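Local coordinates for protein 3-hydroxyacyl-thioester dehydratase Z (Mycobacterium tuberculosis, PDB 2C2I) that probably catalyses the reversible hydration of trans-2-enoyl-CoA thioesters to (3R)-3-hydroxyacyl-CoA, working as a homodimer in fatty acid metabolism, at residues Val31-His45 / Gly54-Thr66. Residues are numbered along the deposited sequence; the frame is centred on the assembly and turned at random.
Sequences VNLFADATGDHQWIH and GPFGTTIAHGFMT
The backbones of 31-45 and 54-66 draw closest at His45 and Thr59, and beside this pair Ile60 N donates to Ile44 O (2.9 Å); a water bridges that same carbonyl to Thr58 O. The imidazole of His45 lies alongside Ile60 to His62, and its ND1 donates to Ile60 O (2.8 Å), the oxygen lying in the ring plane although the donor stands 45° above the plane of the peptide carbonyl. One face of this ring is stacked on His62, with centroids 3.9 Å apart and planes 23° from parallel, while Ile44 CG1 covers the other. Phe34 CD2 meets the other face of the His62 ring obliquely, 3.4 Å from His62 CG. His62 NE2 in turn donates to the backbone carbonyl Asp40 O (2.9 Å), which helps to set the rotation of an imidazole held between the stacked His45 and the tilted Phe34. Phe34, with CG anti to the backbone N (chi1 -165°), which sends the ring from helix 28-38 toward 54-66, packs against the first turn of helix 63-68: selenomethionine Met65 puts CB over the ring centre at 3.5 Å and curls its CE back to Val31 CG2. Asp40 OD1 accepts from Gln42 N in an Asx turn, and Gln42 NE2 bonds to Ala86 O of the second subunit. Asp40 and His45, probably important for catalysis, thus sit against the probable substrate-binding residues Ile60 to Gly63, an arrangement consistent with the active site of a MaoC-like hot-dog hydratase.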
ATOM      1  N   VAL A  31      -5.418   4.692  12.498  1.00 16.59           N
ATOM      2  CA  VAL A  31      -5.532   3.266  12.168  1.00 15.90           C
ATOM      3  C   VAL A  31      -6.998   2.925  11.870  1.00 16.03           C
ATOM      4  O   VAL A  31      -7.293   2.206  10.909  1.00 14.49           O
ATOM      5  CB  VAL A  31      -4.926   2.357  13.263  1.00 15.95           C
ATOM      6  CG1 VAL A  31      -5.194   0.875  12.971  1.00 15.22           C
ATOM      7  CG2 VAL A  31      -3.419   2.576  13.375  1.00 16.88           C
ATOM      8  N   ASN A  32      -7.899   3.479  12.689  1.00 16.62           N
ATOM      9  CA  ASN A  32      -9.360   3.386  12.463  1.00 16.81           C
ATOM     10  C   ASN A  32      -9.837   4.014  11.160  1.00 15.50           C
ATOM     11  O   ASN A  32     -10.669   3.431  10.462  1.00 15.36           O
ATOM     12  CB  ASN A  32     -10.111   4.018  13.638  1.00 18.18           C
ATOM     13  CG  ASN A  32      -9.838   3.320  14.951  1.00 19.47           C
ATOM     14  OD1 ASN A  32      -9.220   2.265  14.998  1.00 22.64           O
ATOM     15  ND2 ASN A  32     -10.295   3.928  16.040  1.00 24.26           N
ATOM     16  N   LEU A  33      -9.319   5.195  10.813  1.00 15.18           N
ATOM     17  CA  LEU A  33      -9.697   5.852   9.567  1.00 14.61           C
ATOM     18  C   LEU A  33      -9.226   4.990   8.394  1.00 13.59           C
ATOM     19  O   LEU A  33      -9.933   4.879   7.411  1.00 13.88           O
ATOM     20  CB  LEU A  33      -9.086   7.248   9.434  1.00 14.97           C
ATOM     21  CG  LEU A  33      -9.557   8.381  10.370  1.00 17.14           C
ATOM     22  CD1 LEU A  33      -8.738   9.647  10.192  1.00 20.09           C
ATOM     23  CD2 LEU A  33     -11.024   8.653  10.149  1.00 19.78           C
ATOM     24  N   PHE A  34      -8.031   4.402   8.528  1.00 13.28           N
ATOM     25  CA  PHE A  34      -7.471   3.526   7.491  1.00 12.44           C
ATOM     26  C   PHE A  34      -8.354   2.304   7.245  1.00 12.43           C
ATOM     27  O   PHE A  34      -8.604   1.908   6.086  1.00 11.60           O
ATOM     28  CB  PHE A  34      -6.055   3.079   7.844  1.00 11.84           C
ATOM     29  CG  PHE A  34      -5.307   2.482   6.667  1.00 11.59           C
ATOM     30  CD1 PHE A  34      -4.706   3.308   5.726  1.00 11.73           C
ATOM     31  CD2 PHE A  34      -5.231   1.096   6.504  1.00  9.43           C
ATOM     32  CE1 PHE A  34      -4.016   2.750   4.617  1.00  8.77           C
ATOM     33  CE2 PHE A  34      -4.554   0.525   5.398  1.00  9.28           C
ATOM     34  CZ  PHE A  34      -3.943   1.354   4.463  1.00  9.27           C
ATOM     35  N   ALA A  35      -8.775   1.691   8.350  1.00 12.03           N
ATOM     36  CA  ALA A  35      -9.703   0.583   8.343  1.00 11.75           C
ATOM     37  C   ALA A  35     -10.994   0.985   7.646  1.00 12.30           C
ATOM     38  O   ALA A  35     -11.485   0.249   6.816  1.00 12.09           O
ATOM     39  CB  ALA A  35      -9.986   0.106   9.794  1.00 12.52           C
ATOM     40  N   ASP A  36     -11.540   2.163   7.970  1.00 13.24           N
ATOM     41  CA  ASP A  36     -12.764   2.641   7.291  1.00 14.43           C
ATOM     42  C   ASP A  36     -12.552   2.872   5.792  1.00 13.38           C
ATOM     43  O   ASP A  36     -13.408   2.497   4.975  1.00 12.84           O
ATOM     44  CB  ASP A  36     -13.306   3.925   7.931  1.00 16.24           C
ATOM     45  CG  ASP A  36     -13.760   3.725   9.371  1.00 19.36           C
ATOM     46  OD1 ASP A  36     -14.009   2.577   9.802  1.00 20.89           O
ATOM     47  OD2 ASP A  36     -13.864   4.746  10.093  1.00 23.81           O
ATOM     48  N   ALA A  37     -11.423   3.496   5.443  1.00 11.49           N
ATOM     49  CA  ALA A  37     -11.097   3.792   4.052  1.00 11.70           C
ATOM     50  C   ALA A  37     -10.980   2.514   3.202  1.00 10.41           C
ATOM     51  O   ALA A  37     -11.417   2.487   2.052  1.00 11.04           O
ATOM     52  CB  ALA A  37      -9.815   4.603   3.970  1.00 11.06           C
ATOM     53  N   THR A  38     -10.387   1.471   3.771  1.00 10.99           N
ATOM     54  CA  THR A  38      -9.964   0.302   2.974  1.00 10.46           C
ATOM     55  C   THR A  38     -10.780  -0.982   3.203  1.00 10.81           C
ATOM     56  O   THR A  38     -10.627  -1.953   2.457  1.00 10.35           O
ATOM     57  CB  THR A  38      -8.476  -0.040   3.255  1.00  9.80           C
ATOM     58  OG1 THR A  38      -8.326  -0.426   4.622  1.00  8.73           O
ATOM     59  CG2 THR A  38      -7.549   1.164   2.955  1.00  8.31           C
ATOM     60  N   GLY A  39     -11.620  -0.997   4.241  1.00 11.97           N
ATOM     61  CA  GLY A  39     -12.395  -2.193   4.553  1.00 11.80           C
ATOM     62  C   GLY A  39     -11.618  -3.296   5.248  1.00 11.50           C
ATOM     63  O   GLY A  39     -12.090  -4.423   5.328  1.00 12.59           O
ATOM     64  N   ASP A  40     -10.416  -3.012   5.736  1.00 10.51           N
ATOM     65  CA  ASP A  40      -9.720  -3.979   6.568  1.00 10.67           C
ATOM     66  C   ASP A  40      -9.939  -3.595   8.031  1.00 10.94           C
ATOM     67  O   ASP A  40      -9.312  -2.653   8.532  1.00 11.19           O
ATOM     68  CB  ASP A  40      -8.225  -4.056   6.201  1.00 10.16           C
ATOM     69  CG  ASP A  40      -7.478  -5.146   6.983  1.00 10.60           C
ATOM     70  OD1 ASP A  40      -8.011  -5.703   7.973  1.00  9.18           O
ATOM     71  OD2 ASP A  40      -6.329  -5.449   6.611  1.00  7.97           O
ATOM     72  N   HIS A  41     -10.870  -4.290   8.693  1.00 11.38           N
ATOM     73  CA  HIS A  41     -11.157  -4.042  10.113  1.00 12.27           C
ATOM     74  C   HIS A  41     -10.673  -5.184  10.987  1.00 12.10           C
ATOM     75  O   HIS A  41     -11.286  -5.488  12.013  1.00 13.48           O
ATOM     76  CB  HIS A  41     -12.672  -3.806  10.330  1.00 12.98           C
ATOM     77  CG  HIS A  41     -13.174  -2.518   9.745  1.00 14.43           C
ATOM     78  ND1 HIS A  41     -13.680  -2.432   8.469  1.00 15.10           N
ATOM     79  CD2 HIS A  41     -13.222  -1.264  10.253  1.00 14.35           C
ATOM     80  CE1 HIS A  41     -14.029  -1.181   8.217  1.00 15.72           C
ATOM     81  NE2 HIS A  41     -13.772  -0.456   9.291  1.00 17.13           N
ATOM     82  N   GLN A  42      -9.560  -5.820  10.619  1.00 11.88           N
ATOM     83  CA  GLN A  42      -9.122  -6.973  11.384  1.00 11.24           C
ATOM     84  C   GLN A  42      -8.889  -6.568  12.844  1.00 11.39           C
ATOM     85  O   GLN A  42      -8.417  -5.464  13.125  1.00 11.37           O
ATOM     86  CB  GLN A  42      -7.878  -7.631  10.803  1.00 10.88           C
ATOM     87  CG  GLN A  42      -7.748  -9.067  11.301  1.00 10.40           C
ATOM     88  CD  GLN A  42      -6.529  -9.812  10.777  1.00 10.50           C
ATOM     89  OE1 GLN A  42      -6.297 -10.927  11.179  1.00 10.90           O
ATOM     90  NE2 GLN A  42      -5.743  -9.188   9.886  1.00  9.36           N
ATOM     91  N   TRP A  43      -9.248  -7.466  13.751  1.00 11.77           N
ATOM     92  CA  TRP A  43      -9.112  -7.208  15.179  1.00 12.87           C
ATOM     93  C   TRP A  43      -7.715  -6.749  15.611  1.00 13.37           C
ATOM     94  O   TRP A  43      -7.602  -5.882  16.472  1.00 14.52           O
ATOM     95  CB  TRP A  43      -9.548  -8.411  15.999  1.00 12.65           C
ATOM     96  CG  TRP A  43      -8.720  -9.637  15.795  1.00 12.64           C
ATOM     97  CD1 TRP A  43      -8.866 -10.562  14.806  1.00 13.31           C
ATOM     98  CD2 TRP A  43      -7.592 -10.054  16.568  1.00 14.19           C
ATOM     99  NE1 TRP A  43      -7.938 -11.562  14.946  1.00 13.96           N
ATOM    100  CE2 TRP A  43      -7.142 -11.279  16.024  1.00 13.96           C
ATOM    101  CE3 TRP A  43      -6.942  -9.536  17.701  1.00 15.92           C
ATOM    102  CZ2 TRP A  43      -6.052 -11.980  16.546  1.00 13.68           C
ATOM    103  CZ3 TRP A  43      -5.859 -10.250  18.238  1.00 14.81           C
ATOM    104  CH2 TRP A  43      -5.426 -11.454  17.657  1.00 14.17           C
ATOM    105  N   ILE A  44      -6.660  -7.310  15.010  1.00 13.17           N
ATOM    106  CA  ILE A  44      -5.280  -6.932  15.356  1.00 12.59           C
ATOM    107  C   ILE A  44      -5.003  -5.422  15.187  1.00 13.30           C
ATOM    108  O   ILE A  44      -4.083  -4.891  15.809  1.00 14.11           O
ATOM    109  CB  ILE A  44      -4.215  -7.744  14.580  1.00 11.93           C
ATOM    110  CG1 ILE A  44      -4.333  -7.505  13.063  1.00 12.30           C
ATOM    111  CG2 ILE A  44      -4.337  -9.227  14.884  1.00 12.58           C
ATOM    112  CD1 ILE A  44      -3.204  -8.182  12.263  1.00 11.67           C
ATOM    113  N   HIS A  45      -5.790  -4.748  14.352  1.00 12.65           N
ATOM    114  CA  HIS A  45      -5.608  -3.313  14.110  1.00 14.05           C
ATOM    115  C   HIS A  45      -6.591  -2.456  14.900  1.00 14.97           C
ATOM    116  O   HIS A  45      -6.244  -1.342  15.305  1.00 14.83           O
ATOM    117  CB  HIS A  45      -5.730  -2.966  12.616  1.00 13.32           C
ATOM    118  CG  HIS A  45      -4.920  -3.855  11.717  1.00 13.59           C
ATOM    119  ND1 HIS A  45      -3.544  -3.974  11.812  1.00 12.31           N
ATOM    120  CD2 HIS A  45      -5.300  -4.672  10.704  1.00 13.04           C
ATOM    121  CE1 HIS A  45      -3.120  -4.834  10.907  1.00 13.00           C
ATOM    122  NE2 HIS A  45      -4.163  -5.263  10.216  1.00 13.07           N
ATOM    123  N   GLY A  54      -4.133 -10.606  22.266  1.00 26.58           N
ATOM    124  CA  GLY A  54      -3.467 -11.387  21.226  1.00 25.49           C
ATOM    125  C   GLY A  54      -1.955 -11.294  21.297  1.00 26.17           C
ATOM    126  O   GLY A  54      -1.413 -10.714  22.245  1.00 26.65           O
ATOM    127  N   PRO A  55      -1.266 -11.828  20.275  1.00 25.68           N
ATOM    128  CA  PRO A  55       0.190 -12.025  20.230  1.00 26.05           C
ATOM    129  C   PRO A  55       1.010 -10.727  20.297  1.00 26.08           C
ATOM    130  O   PRO A  55       2.174 -10.743  20.704  1.00 26.72           O
ATOM    131  CB  PRO A  55       0.411 -12.723  18.881  1.00 25.46           C
ATOM    132  CG  PRO A  55      -0.943 -13.235  18.473  1.00 25.69           C
ATOM    133  CD  PRO A  55      -1.916 -12.263  19.026  1.00 25.17           C
ATOM    134  N   PHE A  56       0.406  -9.616  19.922  1.00 25.02           N
ATOM    135  CA  PHE A  56       1.112  -8.343  19.951  1.00 24.90           C
ATOM    136  C   PHE A  56       0.888  -7.524  21.224  1.00 25.32           C
ATOM    137  O   PHE A  56       1.608  -6.543  21.461  1.00 25.12           O
ATOM    138  CB  PHE A  56       0.766  -7.527  18.699  1.00 23.84           C
ATOM    139  CG  PHE A  56       1.029  -8.261  17.411  1.00 22.89           C
ATOM    140  CD1 PHE A  56       2.331  -8.420  16.940  1.00 22.83           C
ATOM    141  CD2 PHE A  56      -0.023  -8.771  16.650  1.00 22.42           C
ATOM    142  CE1 PHE A  56       2.584  -9.106  15.741  1.00 22.07           C
ATOM    143  CE2 PHE A  56       0.225  -9.448  15.427  1.00 19.80           C
ATOM    144  CZ  PHE A  56       1.527  -9.615  14.988  1.00 21.44           C
ATOM    145  N   GLY A  57      -0.105  -7.916  22.036  1.00 25.34           N
ATOM    146  CA  GLY A  57      -0.428  -7.204  23.292  1.00 25.42           C
ATOM    147  C   GLY A  57      -1.094  -5.841  23.160  1.00 25.15           C
ATOM    148  O   GLY A  57      -1.498  -5.228  24.145  1.00 26.48           O
ATOM    149  N   THR A  58      -1.224  -5.353  21.936  1.00 23.57           N
ATOM    150  CA  THR A  58      -1.851  -4.070  21.679  1.00 22.91           C
ATOM    151  C   THR A  58      -2.142  -4.063  20.188  1.00 20.92           C
ATOM    152  O   THR A  58      -1.665  -4.951  19.474  1.00 20.10           O
ATOM    153  CB  THR A  58      -0.910  -2.884  22.041  1.00 23.49           C
ATOM    154  OG1 THR A  58      -1.624  -1.645  21.928  1.00 25.19           O
ATOM    155  CG2 THR A  58       0.331  -2.859  21.118  1.00 24.80           C
ATOM    156  N   THR A  59      -2.910  -3.081  19.740  1.00 20.01           N
ATOM    157  CA  THR A  59      -3.248  -2.956  18.318  1.00 18.98           C
ATOM    158  C   THR A  59      -1.988  -2.580  17.540  1.00 17.82           C
ATOM    159  O   THR A  59      -1.128  -1.851  18.063  1.00 17.49           O
ATOM    160  CB  THR A  59      -4.365  -1.925  18.048  1.00 19.19           C
ATOM    161  OG1 THR A  59      -4.129  -0.708  18.770  1.00 21.22           O
ATOM    162  CG2 THR A  59      -5.748  -2.496  18.448  1.00 19.77           C
ATOM    163  N   ILE A  60      -1.885  -3.074  16.305  1.00 16.14           N
ATOM    164  CA  ILE A  60      -0.771  -2.712  15.409  1.00 14.76           C
ATOM    165  C   ILE A  60      -1.321  -2.061  14.127  1.00 14.65           C
ATOM    166  O   ILE A  60      -2.477  -2.308  13.740  1.00 13.61           O
ATOM    167  CB  ILE A  60       0.159  -3.947  15.094  1.00 14.80           C
ATOM    168  CG1 ILE A  60      -0.569  -5.055  14.319  1.00 14.71           C
ATOM    169  CG2 ILE A  60       0.800  -4.523  16.358  1.00 15.60           C
ATOM    170  CD1 ILE A  60       0.338  -6.180  13.866  1.00 14.79           C
ATOM    171  N   ALA A  61      -0.516  -1.221  13.476  1.00 12.54           N
ATOM    172  CA  ALA A  61      -0.916  -0.593  12.220  1.00 11.96           C
ATOM    173  C   ALA A  61      -1.089  -1.647  11.119  1.00 10.06           C
ATOM    174  O   ALA A  61      -0.498  -2.703  11.159  1.00 10.51           O
ATOM    175  CB  ALA A  61       0.142   0.441  11.775  1.00 12.01           C
ATOM    176  N   HIS A  62      -1.890  -1.318  10.115  1.00  9.55           N
ATOM    177  CA  HIS A  62      -1.940  -2.115   8.891  1.00  8.81           C
ATOM    178  C   HIS A  62      -0.596  -1.925   8.186  1.00  7.87           C
ATOM    179  O   HIS A  62      -0.127  -0.800   8.084  1.00  8.23           O
ATOM    180  CB  HIS A  62      -3.013  -1.573   7.942  1.00  8.87           C
ATOM    181  CG  HIS A  62      -4.403  -1.577   8.495  1.00 10.93           C
ATOM    182  ND1 HIS A  62      -4.840  -0.661   9.430  1.00  9.99           N
ATOM    183  CD2 HIS A  62      -5.484  -2.332   8.173  1.00 10.83           C
ATOM    184  CE1 HIS A  62      -6.115  -0.886   9.700  1.00 13.60           C
ATOM    185  NE2 HIS A  62      -6.528  -1.901   8.957  1.00 10.50           N
ATOM    186  N   GLY A  63       0.027  -3.001   7.731  1.00  6.73           N
ATOM    187  CA  GLY A  63       1.226  -2.868   6.867  1.00  7.38           C
ATOM    188  C   GLY A  63       0.954  -1.984   5.658  1.00  6.37           C
ATOM    189  O   GLY A  63       1.841  -1.199   5.225  1.00  6.43           O
ATOM    190  N   PHE A  64      -0.262  -2.055   5.118  1.00  6.27           N
ATOM    191  CA  PHE A  64      -0.564  -1.256   3.936  1.00  6.82           C
ATOM    192  C   PHE A  64      -0.594   0.212   4.305  1.00  8.08           C
ATOM    193  O   PHE A  64      -0.385   1.058   3.449  1.00  8.20           O
ATOM    194  CB  PHE A  64      -1.879  -1.673   3.264  1.00  6.56           C
ATOM    195  CG  PHE A  64      -1.762  -2.871   2.353  1.00  6.07           C
ATOM    196  CD1 PHE A  64      -0.840  -2.889   1.284  1.00  5.86           C
ATOM    197  CD2 PHE A  64      -2.587  -3.974   2.545  1.00  5.87           C
ATOM    198  CE1 PHE A  64      -0.769  -3.993   0.436  1.00  5.95           C
ATOM    199  CE2 PHE A  64      -2.532  -5.085   1.670  1.00  6.16           C
ATOM    200  CZ  PHE A  64      -1.620  -5.109   0.639  1.00  5.09           C
HETATM  201  N   MSE A  65      -0.861   0.515   5.582  1.00  7.75           N
HETATM  202  CA  MSE A  65      -0.856   1.910   5.986  1.00  9.38           C
HETATM  203  C   MSE A  65       0.570   2.418   6.135  1.00  7.65           C
HETATM  204  O   MSE A  65       0.885   3.473   5.625  1.00  7.39           O
HETATM  205  CB  MSE A  65      -1.605   2.154   7.289  1.00  8.71           C
HETATM  206  CG  MSE A  65      -1.563   3.647   7.651  1.00 11.34           C
HETATM  207 SE   MSE A  65      -2.713   4.092   9.142  1.00 20.05          SE
HETATM  208  CE  MSE A  65      -2.315   3.014   9.967  1.00  9.11           C
ATOM    209  N   THR A  66       1.414   1.674   6.845  1.00  7.81           N
ATOM    210  CA  THR A  66       2.822   2.085   7.026  1.00  7.62           C
ATOM    211  C   THR A  66       3.480   2.319   5.647  1.00  6.86           C
ATOM    212  O   THR A  66       4.159   3.325   5.412  1.00  7.23           O
ATOM    213  CB  THR A  66       3.592   1.034   7.855  1.00  8.58           C
ATOM    214  OG1 THR A  66       2.959   0.907   9.146  1.00  9.16           O
ATOM    215  CG2 THR A  66       5.036   1.461   8.088  1.00  8.77           C
TER
HETATM  216  O   HOH W   1      -2.719  -6.687  17.597  1.00 13.44           O